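Local coordinates for protein ricin B lectin (Clostridium thermocellum, PDB 3VSF) that acts, as an exo-beta-1,3-galactanase of glycoside hydrolase family 43, probably to hydrolyse beta-1,3-galactan, and binds galactose through a ricin-type beta-trefoil domain, at residues N107-L112 and F160-S165; N367-K372 and R471-E476; L467-K472 and I480-S485. One frame throughout, in Å; residues are numbered along the deposited sequence.

Contact 1: residues N107-L112 and F160-S165; sequences NSAPEL and FTYIRS
Leu112 and Ala109 pack against the ring of Tyr162 in apolar contact. Leu112 lies over one face, its CG 4.1 Å from the ring centroid in a CH-pi contact and its CD1 3.4 Å from Tyr162 CD2. Ala109 comes in obliquely, CB 3.5 Å from Tyr162 CD1; its short methyl lets the loop pass close to the strand. Tyr162, with CG anti to the backbone N (chi1 -174°), turns its ring to the loop and has its OH at Glu111.

The polar contacts gather at that far end. Tyr162 OH donates to Glu111 OE2 over 2.9 Å, meeting the oxygen from above the carboxylate plane, which stands 87° to the ring. Ser165 OG is 3.1 Å from Glu111 OE1 and similarly near OE2, a weak bond whose choice of oxygen is not settled; Arg147 also bonds this hydroxyl. A glutamate, extended beyond CG, is long enough to serve both hydroxyls.

Leu112 also packs on Trp137, whose NE1 bonds Glu111 O. The linker between two successive four-stranded antiparallel sheets is thus laid against strand 161-166, the outermost strand of the second, as befits the five-bladed beta-propeller of family 43 hydrolases.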
loop_
_atom_site.group_PDB
_atom_site.type_symbol
_atom_site.label_atom_id
_atom_site.label_comp_id
_atom_site.label_asym_id
_atom_site.label_seq_id
_atom_site.Cartn_x
_atom_site.Cartn_y
_atom_site.Cartn_z
ATOM N N ASN A 107 -20.716 -21.058 11.375
ATOM C CA ASN A 107 -21.675 -22.152 11.288
ATOM C C ASN A 107 -21.353 -23.097 10.134
ATOM O O ASN A 107 -21.883 -24.205 10.060
ATOM C CB ASN A 107 -23.094 -21.605 11.123
ATOM C CG ASN A 107 -23.497 -20.673 12.250
ATOM O OD1 ASN A 107 -23.078 -20.848 13.395
ATOM N ND2 ASN A 107 -24.314 -19.675 11.930
ATOM N N SER A 108 -20.480 -22.649 9.236
ATOM C CA SER A 108 -20.119 -23.427 8.054
ATOM C C SER A 108 -19.517 -24.786 8.405
ATOM O O SER A 108 -19.603 -25.731 7.622
ATOM C CB SER A 108 -19.151 -22.638 7.167
ATOM O OG SER A 108 -19.763 -21.469 6.653
ATOM N N ALA A 109 -18.906 -24.877 9.582
ATOM C CA ALA A 109 -18.251 -26.111 10.009
ATOM C C ALA A 109 -18.181 -26.205 11.532
ATOM O O ALA A 109 -18.272 -25.191 12.222
ATOM C CB ALA A 109 -16.857 -26.206 9.402
ATOM N N PRO A 110 -18.018 -27.428 12.058
ATOM C CA PRO A 110 -17.947 -27.647 13.507
ATOM C C PRO A 110 -16.722 -26.992 14.141
ATOM O O PRO A 110 -16.822 -26.439 15.237
ATOM C CB PRO A 110 -17.850 -29.172 13.625
ATOM C CG PRO A 110 -17.302 -29.621 12.313
ATOM C CD PRO A 110 -17.896 -28.689 11.306
ATOM N N GLU A 111 -15.581 -27.057 13.463
ATOM C CA GLU A 111 -14.350 -26.492 14.002
ATOM C C GLU A 111 -14.260 -24.987 13.761
ATOM O O GLU A 111 -13.333 -24.329 14.232
ATOM C CB GLU A 111 -13.123 -27.202 13.422
ATOM C CG GLU A 111 -13.017 -27.140 11.909
ATOM C CD GLU A 111 -11.790 -27.860 11.388
ATOM O OE1 GLU A 111 -11.003 -28.370 12.213
ATOM O OE2 GLU A 111 -11.610 -27.917 10.154
ATOM N N LEU A 112 -15.228 -24.448 13.029
ATOM C CA LEU A 112 -15.283 -23.012 12.783
ATOM C C LEU A 112 -16.119 -22.310 13.848
ATOM O O LEU A 112 -16.266 -21.089 13.829
ATOM C CB LEU A 112 -15.848 -22.719 11.391
ATOM C CG LEU A 112 -15.020 -23.213 10.203
ATOM C CD1 LEU A 112 -15.689 -22.828 8.893
ATOM C CD2 LEU A 112 -13.604 -22.662 10.269
ATOM N N PHE A 160 -19.818 -20.367 0.719
ATOM C CA PHE A 160 -18.714 -21.304 0.538
ATOM C C PHE A 160 -18.883 -22.539 1.417
ATOM O O PHE A 160 -19.497 -22.476 2.482
ATOM C CB PHE A 160 -17.377 -20.626 0.843
ATOM C CG PHE A 160 -16.837 -19.807 -0.293
ATOM C CD1 PHE A 160 -15.649 -20.156 -0.912
ATOM C CD2 PHE A 160 -17.519 -18.691 -0.748
ATOM C CE1 PHE A 160 -15.148 -19.405 -1.959
ATOM C CE2 PHE A 160 -17.024 -17.936 -1.794
ATOM C CZ PHE A 160 -15.837 -18.296 -2.401
ATOM N N THR A 161 -18.332 -23.660 0.963
ATOM C CA THR A 161 -18.376 -24.896 1.734
ATOM C C THR A 161 -16.997 -25.212 2.304
ATOM O O THR A 161 -16.051 -25.474 1.562
ATOM C CB THR A 161 -18.868 -26.086 0.883
ATOM O OG1 THR A 161 -17.836 -26.498 -0.021
ATOM C CG2 THR A 161 -20.110 -25.700 0.092
ATOM N N TYR A 162 -16.888 -25.176 3.627
ATOM C CA TYR A 162 -15.620 -25.436 4.297
ATOM C C TYR A 162 -15.159 -26.868 4.044
ATOM O O TYR A 162 -15.970 -27.792 4.005
ATOM C CB TYR A 162 -15.749 -25.176 5.797
ATOM C CG TYR A 162 -14.447 -25.278 6.557
ATOM C CD1 TYR A 162 -14.086 -26.453 7.201
ATOM C CD2 TYR A 162 -13.578 -24.197 6.630
ATOM C CE1 TYR A 162 -12.898 -26.549 7.898
ATOM C CE2 TYR A 162 -12.387 -24.283 7.325
ATOM C CZ TYR A 162 -12.052 -25.462 7.957
ATOM O OH TYR A 162 -10.867 -25.553 8.650
ATOM N N ILE A 163 -13.854 -27.047 3.869
ATOM C CA ILE A 163 -13.295 -28.366 3.604
ATOM C C ILE A 163 -12.588 -28.933 4.831
ATOM O O ILE A 163 -13.103 -29.830 5.495
ATOM C CB ILE A 163 -12.308 -28.338 2.423
ATOM C CG1 ILE A 163 -13.005 -27.841 1.155
ATOM C CG2 ILE A 163 -11.714 -29.716 2.190
ATOM C CD1 ILE A 163 -12.122 -27.875 -0.074
ATOM N N ARG A 164 -11.406 -28.401 5.126
ATOM C CA ARG A 164 -10.597 -28.906 6.228
ATOM C C ARG A 164 -9.510 -27.915 6.623
ATOM O O ARG A 164 -9.213 -26.974 5.887
ATOM C CB ARG A 164 -9.947 -30.232 5.838
ATOM C CG ARG A 164 -9.202 -30.163 4.517
ATOM C CD ARG A 164 -7.895 -30.933 4.557
ATOM N NE ARG A 164 -7.128 -30.743 3.330
ATOM C CZ ARG A 164 -5.884 -31.173 3.150
ATOM N NH1 ARG A 164 -5.256 -31.822 4.122
ATOM N NH2 ARG A 164 -5.266 -30.952 1.997
ATOM N N SER A 165 -8.920 -28.136 7.792
ATOM C CA SER A 165 -7.775 -27.357 8.241
ATOM C C SER A 165 -6.601 -28.301 8.466
ATOM O O SER A 165 -6.789 -29.438 8.898
ATOM C CB SER A 165 -8.110 -26.598 9.526
ATOM O OG SER A 165 -8.493 -27.484 10.561
#

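Contact 2: residues N367-K372 and R471-E476; sequences NKNSGK and RKWSTE
An ST turn at Ser370, in a surface loop of the beta-trefoil domain, packs against the loop that carries Ser474 and Thr475. Ser370 OG accepts from Lys372 N at 3.1 Å, while its CB rests 3.6 Å from Ser474 O and 3.8 Å from Thr475 CA. So small a side chain suits the place, because it allows the two backbones to come close and still offers a hydroxyl to the turn. Gly371 follows with a positive phi that glycine adopts easily, and a separate backbone bond, Gly371 N to Asn367 O at 2.9 Å, spans the loop.

At one end Lys372 reaches across. Its chain bends at chi2 and chi4, which brings NZ 3.3 Å from Thr475 O in a hydrogen bond whose donor is tilted 33° from the carbonyl plane. The carboxylate of Glu476 lies farther off, with OE1 5.8 Å from Lys372 NZ, and could at most favour the ammonium through space.

At the other end Asn369, its CG anti to the backbone N (chi1 175°), directs its amide to the rim of the Trp473 indole. Asn369 OD1 lies in the ring plane, 3.8 Å from Trp473 CE3, and so meets the edge; the amide plane stands 85° to the ring.

Gln389 of strand 385-390 ties the two loops together from outside: its OE1 is bonded to Ser370 OG, and its NE2 to Glu476 O and, weakly, Ser474 O. The contact joins two surface loops about a hundred residues apart within the ricin-type beta-trefoil, the loop after strand 363-367 and that of the hairpin 467-470/479-484.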
loop_
_atom_site.group_PDB
_atom_site.type_symbol
_atom_site.label_atom_id
_atom_site.label_comp_id
_atom_site.label_asym_id
_atom_site.label_seq_id
_atom_site.Cartn_x
_atom_site.Cartn_y
_atom_site.Cartn_z
ATOM N N ASN A 367 10.743 33.753 -7.748
ATOM C CA ASN A 367 11.767 34.287 -6.860
ATOM C C ASN A 367 11.871 35.805 -6.976
ATOM O O ASN A 367 11.843 36.355 -8.076
ATOM C CB ASN A 367 13.124 33.644 -7.160
ATOM C CG ASN A 367 14.187 34.030 -6.150
ATOM O OD1 ASN A 367 13.901 34.199 -4.964
ATOM N ND2 ASN A 367 15.422 34.177 -6.617
ATOM N N LYS A 368 11.987 36.479 -5.835
ATOM C CA LYS A 368 12.065 37.935 -5.812
ATOM C C LYS A 368 13.347 38.444 -6.460
ATOM O O LYS A 368 13.318 39.371 -7.269
ATOM C CB LYS A 368 11.960 38.456 -4.375
ATOM C CG LYS A 368 12.191 39.953 -4.238
ATOM C CD LYS A 368 11.219 40.747 -5.096
ATOM C CE LYS A 368 11.486 42.241 -5.000
ATOM N NZ LYS A 368 10.577 43.027 -5.882
ATOM N N ASN A 369 14.470 37.828 -6.107
ATOM C CA ASN A 369 15.773 38.278 -6.583
ATOM C C ASN A 369 16.048 37.959 -8.051
ATOM O O ASN A 369 16.518 38.814 -8.800
ATOM C CB ASN A 369 16.888 37.708 -5.706
ATOM C CG ASN A 369 18.271 38.045 -6.229
ATOM O OD1 ASN A 369 18.753 39.164 -6.062
ATOM N ND2 ASN A 369 18.916 37.074 -6.864
ATOM N N SER A 370 15.758 36.727 -8.457
ATOM C CA SER A 370 16.092 36.274 -9.805
ATOM C C SER A 370 14.961 36.508 -10.800
ATOM O O SER A 370 15.205 36.735 -11.985
ATOM C CB SER A 370 16.463 34.790 -9.790
ATOM O OG SER A 370 15.343 33.988 -9.457
ATOM N N GLY A 371 13.726 36.446 -10.316
ATOM C CA GLY A 371 12.569 36.561 -11.183
ATOM C C GLY A 371 12.245 35.234 -11.843
ATOM O O GLY A 371 11.295 35.128 -12.618
ATOM N N LYS A 372 13.047 34.220 -11.535
ATOM C CA LYS A 372 12.823 32.874 -12.048
ATOM C C LYS A 372 11.777 32.158 -11.197
ATOM O O LYS A 372 11.481 32.581 -10.080
ATOM C CB LYS A 372 14.131 32.080 -12.052
ATOM C CG LYS A 372 15.231 32.684 -12.912
ATOM C CD LYS A 372 14.903 32.581 -14.392
ATOM C CE LYS A 372 16.056 33.074 -15.254
ATOM N NZ LYS A 372 16.351 34.517 -15.030
ATOM N N ARG A 471 20.302 28.764 -4.333
ATOM C CA ARG A 471 21.711 28.661 -3.965
ATOM C C ARG A 471 22.566 29.789 -4.537
ATOM O O ARG A 471 22.517 30.075 -5.733
ATOM C CB ARG A 471 22.289 27.314 -4.403
ATOM C CG ARG A 471 23.758 27.143 -4.046
ATOM C CD ARG A 471 24.382 25.964 -4.771
ATOM N NE ARG A 471 23.689 24.712 -4.487
ATOM C CZ ARG A 471 23.861 23.998 -3.379
ATOM N NH1 ARG A 471 24.699 24.421 -2.442
ATOM N NH2 ARG A 471 23.192 22.868 -3.205
ATOM N N LYS A 472 23.350 30.418 -3.668
ATOM C CA LYS A 472 24.306 31.441 -4.079
ATOM C C LYS A 472 23.660 32.637 -4.772
ATOM O O LYS A 472 24.292 33.294 -5.600
ATOM C CB LYS A 472 25.376 30.835 -4.989
ATOM C CG LYS A 472 26.746 30.723 -4.346
ATOM C CD LYS A 472 26.750 29.706 -3.223
ATOM C CE LYS A 472 28.080 29.718 -2.489
ATOM N NZ LYS A 472 28.336 31.039 -1.848
ATOM N N TRP A 473 22.407 32.920 -4.433
ATOM C CA TRP A 473 21.695 34.052 -5.017
ATOM C C TRP A 473 21.673 33.984 -6.543
ATOM O O TRP A 473 21.560 35.012 -7.211
ATOM C CB TRP A 473 22.336 35.370 -4.577
ATOM C CG TRP A 473 22.190 35.669 -3.118
ATOM C CD1 TRP A 473 22.778 35.005 -2.082
ATOM C CD2 TRP A 473 21.425 36.728 -2.531
ATOM N NE1 TRP A 473 22.417 35.577 -0.886
ATOM C CE2 TRP A 473 21.587 36.638 -1.135
ATOM C CE3 TRP A 473 20.613 37.741 -3.052
ATOM C CZ2 TRP A 473 20.969 37.520 -0.252
ATOM C CZ3 TRP A 473 20.000 38.618 -2.174
ATOM C CH2 TRP A 473 20.181 38.501 -0.790
ATOM N N SER A 474 21.782 32.777 -7.087
ATOM C CA SER A 474 21.820 32.593 -8.534
ATOM C C SER A 474 20.685 33.330 -9.236
ATOM O O SER A 474 19.552 33.354 -8.756
ATOM C CB SER A 474 21.775 31.110 -8.899
ATOM O OG SER A 474 21.754 30.943 -10.307
ATOM N N THR A 475 21.002 33.927 -10.378
ATOM C CA THR A 475 20.027 34.684 -11.147
ATOM C C THR A 475 19.846 34.065 -12.531
ATOM O O THR A 475 19.158 34.620 -13.386
ATOM C CB THR A 475 20.458 36.157 -11.287
ATOM O OG1 THR A 475 19.462 36.889 -12.015
ATOM C CG2 THR A 475 21.791 36.257 -12.013
ATOM N N GLU A 476 20.459 32.905 -12.737
ATOM C CA GLU A 476 20.445 32.247 -14.039
ATOM C C GLU A 476 19.578 30.991 -14.039
ATOM O O GLU A 476 19.156 30.516 -12.987
ATOM C CB GLU A 476 21.870 31.892 -14.463
ATOM C CG GLU A 476 22.835 33.065 -14.417
ATOM C CD GLU A 476 22.427 34.187 -15.351
ATOM O OE1 GLU A 476 21.972 33.887 -16.475
ATOM O OE2 GLU A 476 22.556 35.366 -14.958
#

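Contact 3: residues L467-K472 and I480-S485; sequences LIDVRK and IIQQWS. With GOL (glycerol), chain G.
Gln482 sets its carboxamide over one face of the Arg471 guanidinium, CD 4.1 Å above its plane, with the two planes 80° apart. OE1 lies close to the guanidinium, but at a poor angle for a hydrogen bond. Ile480 sits at the edge of the same group.

The strands beneath are antiparallel, and their backbones are bonded at Leu467 with Trp484 and at Asp469 with Gln482. In the latter pair Asp469 N donates to Gln482 O at 2.8 Å, and the return bond from Gln482 N is nearly straight (171°). Arg471 N also bonds Ile480 O at 2.8 Å. On the face with Ile468, Val470, Ile481 and Gln483, Ile481 touches Ile468 through their CG2 methyls (3.6 Å) and Val470 CG2 through CD1 (3.7 Å), and it also packs on Ile387 and Leu434.

The other face holds a glycerol, probably from the crystallisation liquor. Its C2 lies 3.6 Å above the Trp484 ring plane, over the centre of the ring. Glycerol O1 donates to Asp469 OD2 at 2.7 Å, and Gln482 NE2, at the end of an extended chain, gives a hydrogen to O3 at 3.0 Å. Gln492 bonds Asp469 OD2 and so steadies the carboxylate, while Asn491 also binds the glycerol. Asp469 and Asn491 match in sequence the galactose-binding Asp422 and Asn444. An aspartate, an amide and an aromatic platform around a polyol are consistent with a second sugar pocket of the ricin-type beta-trefoil.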
loop_
_atom_site.group_PDB
_atom_site.type_symbol
_atom_site.label_atom_id
_atom_site.label_comp_id
_atom_site.label_asym_id
_atom_site.label_seq_id
_atom_site.Cartn_x
_atom_site.Cartn_y
_atom_site.Cartn_z
ATOM N N LEU A 467 14.322 28.043 5.130
ATOM C CA LEU A 467 13.503 28.494 4.009
ATOM C C LEU A 467 13.940 27.900 2.677
ATOM O O LEU A 467 15.083 27.472 2.518
ATOM C CB LEU A 467 13.541 30.022 3.914
ATOM C CG LEU A 467 13.414 30.796 5.226
ATOM C CD1 LEU A 467 13.430 32.295 4.962
ATOM C CD2 LEU A 467 12.152 30.394 5.969
ATOM N N ILE A 468 13.015 27.876 1.721
ATOM C CA ILE A 468 13.344 27.534 0.345
ATOM C C ILE A 468 14.253 28.624 -0.200
ATOM O O ILE A 468 13.900 29.804 -0.182
ATOM C CB ILE A 468 12.083 27.432 -0.527
ATOM C CG1 ILE A 468 11.152 26.343 0.007
ATOM C CG2 ILE A 468 12.456 27.159 -1.977
ATOM C CD1 ILE A 468 9.910 26.136 -0.829
ATOM N N ASP A 469 15.425 28.230 -0.684
ATOM C CA ASP A 469 16.468 29.189 -1.023
ATOM C C ASP A 469 17.105 28.882 -2.375
ATOM O O ASP A 469 17.368 27.725 -2.698
ATOM C CB ASP A 469 17.538 29.176 0.074
ATOM C CG ASP A 469 18.523 30.321 -0.047
ATOM O OD1 ASP A 469 18.802 30.761 -1.181
ATOM O OD2 ASP A 469 19.028 30.782 0.999
ATOM N N VAL A 470 17.347 29.924 -3.165
ATOM C CA VAL A 470 18.100 29.786 -4.404
ATOM C C VAL A 470 19.591 29.861 -4.091
ATOM O O VAL A 470 20.084 30.893 -3.637
ATOM C CB VAL A 470 17.738 30.884 -5.419
ATOM C CG1 VAL A 470 18.482 30.661 -6.727
ATOM C CG2 VAL A 470 16.237 30.916 -5.657
ATOM N N ARG A 471 20.302 28.764 -4.333
ATOM C CA ARG A 471 21.711 28.661 -3.965
ATOM C C ARG A 471 22.566 29.789 -4.537
ATOM O O ARG A 471 22.517 30.075 -5.733
ATOM C CB ARG A 471 22.289 27.314 -4.403
ATOM C CG ARG A 471 23.758 27.143 -4.046
ATOM C CD ARG A 471 24.382 25.964 -4.771
ATOM N NE ARG A 471 23.689 24.712 -4.487
ATOM C CZ ARG A 471 23.861 23.998 -3.379
ATOM N NH1 ARG A 471 24.699 24.421 -2.442
ATOM N NH2 ARG A 471 23.192 22.868 -3.205
ATOM N N LYS A 472 23.350 30.418 -3.668
ATOM C CA LYS A 472 24.306 31.441 -4.079
ATOM C C LYS A 472 23.660 32.637 -4.772
ATOM O O LYS A 472 24.292 33.294 -5.600
ATOM C CB LYS A 472 25.376 30.835 -4.989
ATOM C CG LYS A 472 26.746 30.723 -4.346
ATOM C CD LYS A 472 26.750 29.706 -3.223
ATOM C CE LYS A 472 28.080 29.718 -2.489
ATOM N NZ LYS A 472 28.336 31.039 -1.848
ATOM N N ILE A 480 20.278 26.026 -8.489
ATOM C CA ILE A 480 19.876 24.997 -7.539
ATOM C C ILE A 480 19.002 25.561 -6.426
ATOM O O ILE A 480 19.369 26.534 -5.770
ATOM C CB ILE A 480 21.094 24.291 -6.907
ATOM C CG1 ILE A 480 21.855 23.479 -7.956
ATOM C CG2 ILE A 480 20.652 23.390 -5.765
ATOM C CD1 ILE A 480 22.724 24.314 -8.873
ATOM N N ILE A 481 17.841 24.946 -6.222
ATOM C CA ILE A 481 16.968 25.309 -5.114
ATOM C C ILE A 481 17.327 24.473 -3.894
ATOM O O ILE A 481 17.397 23.247 -3.971
ATOM C CB ILE A 481 15.486 25.098 -5.463
ATOM C CG1 ILE A 481 15.104 25.946 -6.679
ATOM C CG2 ILE A 481 14.606 25.447 -4.275
ATOM C CD1 ILE A 481 15.333 27.427 -6.483
ATOM N N GLN A 482 17.555 25.139 -2.768
ATOM C CA GLN A 482 18.046 24.462 -1.575
ATOM C C GLN A 482 17.328 24.903 -0.307
ATOM O O GLN A 482 16.295 25.573 -0.353
ATOM C CB GLN A 482 19.547 24.707 -1.412
ATOM C CG GLN A 482 19.898 26.159 -1.125
ATOM C CD GLN A 482 21.392 26.393 -1.012
ATOM O OE1 GLN A 482 22.197 25.558 -1.422
ATOM N NE2 GLN A 482 21.770 27.535 -0.449
ATOM N N GLN A 483 17.902 24.518 0.826
ATOM C CA GLN A 483 17.366 24.839 2.136
ATOM C C GLN A 483 18.391 25.701 2.862
ATOM O O GLN A 483 19.585 25.403 2.832
ATOM C CB GLN A 483 17.121 23.545 2.910
ATOM C CG GLN A 483 16.415 23.709 4.238
ATOM C CD GLN A 483 16.299 22.396 4.986
ATOM O OE1 GLN A 483 15.202 21.959 5.335
ATOM N NE2 GLN A 483 17.436 21.754 5.233
ATOM N N TRP A 484 17.938 26.770 3.507
ATOM C CA TRP A 484 18.861 27.679 4.179
ATOM C C TRP A 484 18.174 28.481 5.278
ATOM O O TRP A 484 16.974 28.741 5.213
ATOM C CB TRP A 484 19.501 28.625 3.163
ATOM C CG TRP A 484 20.786 29.242 3.627
ATOM C CD1 TRP A 484 20.928 30.338 4.424
ATOM C CD2 TRP A 484 22.112 28.799 3.312
ATOM N NE1 TRP A 484 22.261 30.606 4.629
ATOM C CE2 TRP A 484 23.008 29.675 3.955
ATOM C CE3 TRP A 484 22.629 27.747 2.550
ATOM C CZ2 TRP A 484 24.390 29.531 3.862
ATOM C CZ3 TRP A 484 24.001 27.605 2.457
ATOM C CH2 TRP A 484 24.866 28.492 3.109
ATOM N N SER A 485 18.947 28.872 6.286
ATOM C CA SER A 485 18.425 29.665 7.393
ATOM C C SER A 485 17.840 30.980 6.891
ATOM O O SER A 485 18.290 31.523 5.882
ATOM C CB SER A 485 19.528 29.947 8.413
ATOM O OG SER A 485 20.106 28.744 8.887
HETATM C C1 GOL G . 22.387 32.251 0.870
HETATM O O1 GOL G . 21.015 32.573 0.823
HETATM C C2 GOL G . 22.597 30.826 0.367
HETATM O O2 GOL G . 21.584 30.499 -0.556
HETATM C C3 GOL G . 23.953 30.720 -0.320
HETATM O O3 GOL G . 24.178 29.382 -0.705
#

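Overall arrangement
Contact 1 comes first along the chain, in the family 43 hydrolase part, while contacts 2 and 3 belong to the ricin-type beta-trefoil on the opposite side of the chain's centre. The centre of contact 1 is about 70 Å from that of contact 2 and 64 Å from that of contact 3, so it is structurally separate from both. Contacts 2 and 3, with centres about 10 Å apart, share Arg471 and Lys472, where strand 467-470 runs into the loop before strand 479-484. Contact 3 forms the hairpin and its glycerol site; contact 2 joins the hairpin's loop to the loop between strands 363-367 and 373-376. Catalytic and sugar-binding modules thus occupy opposite ends of one molecule.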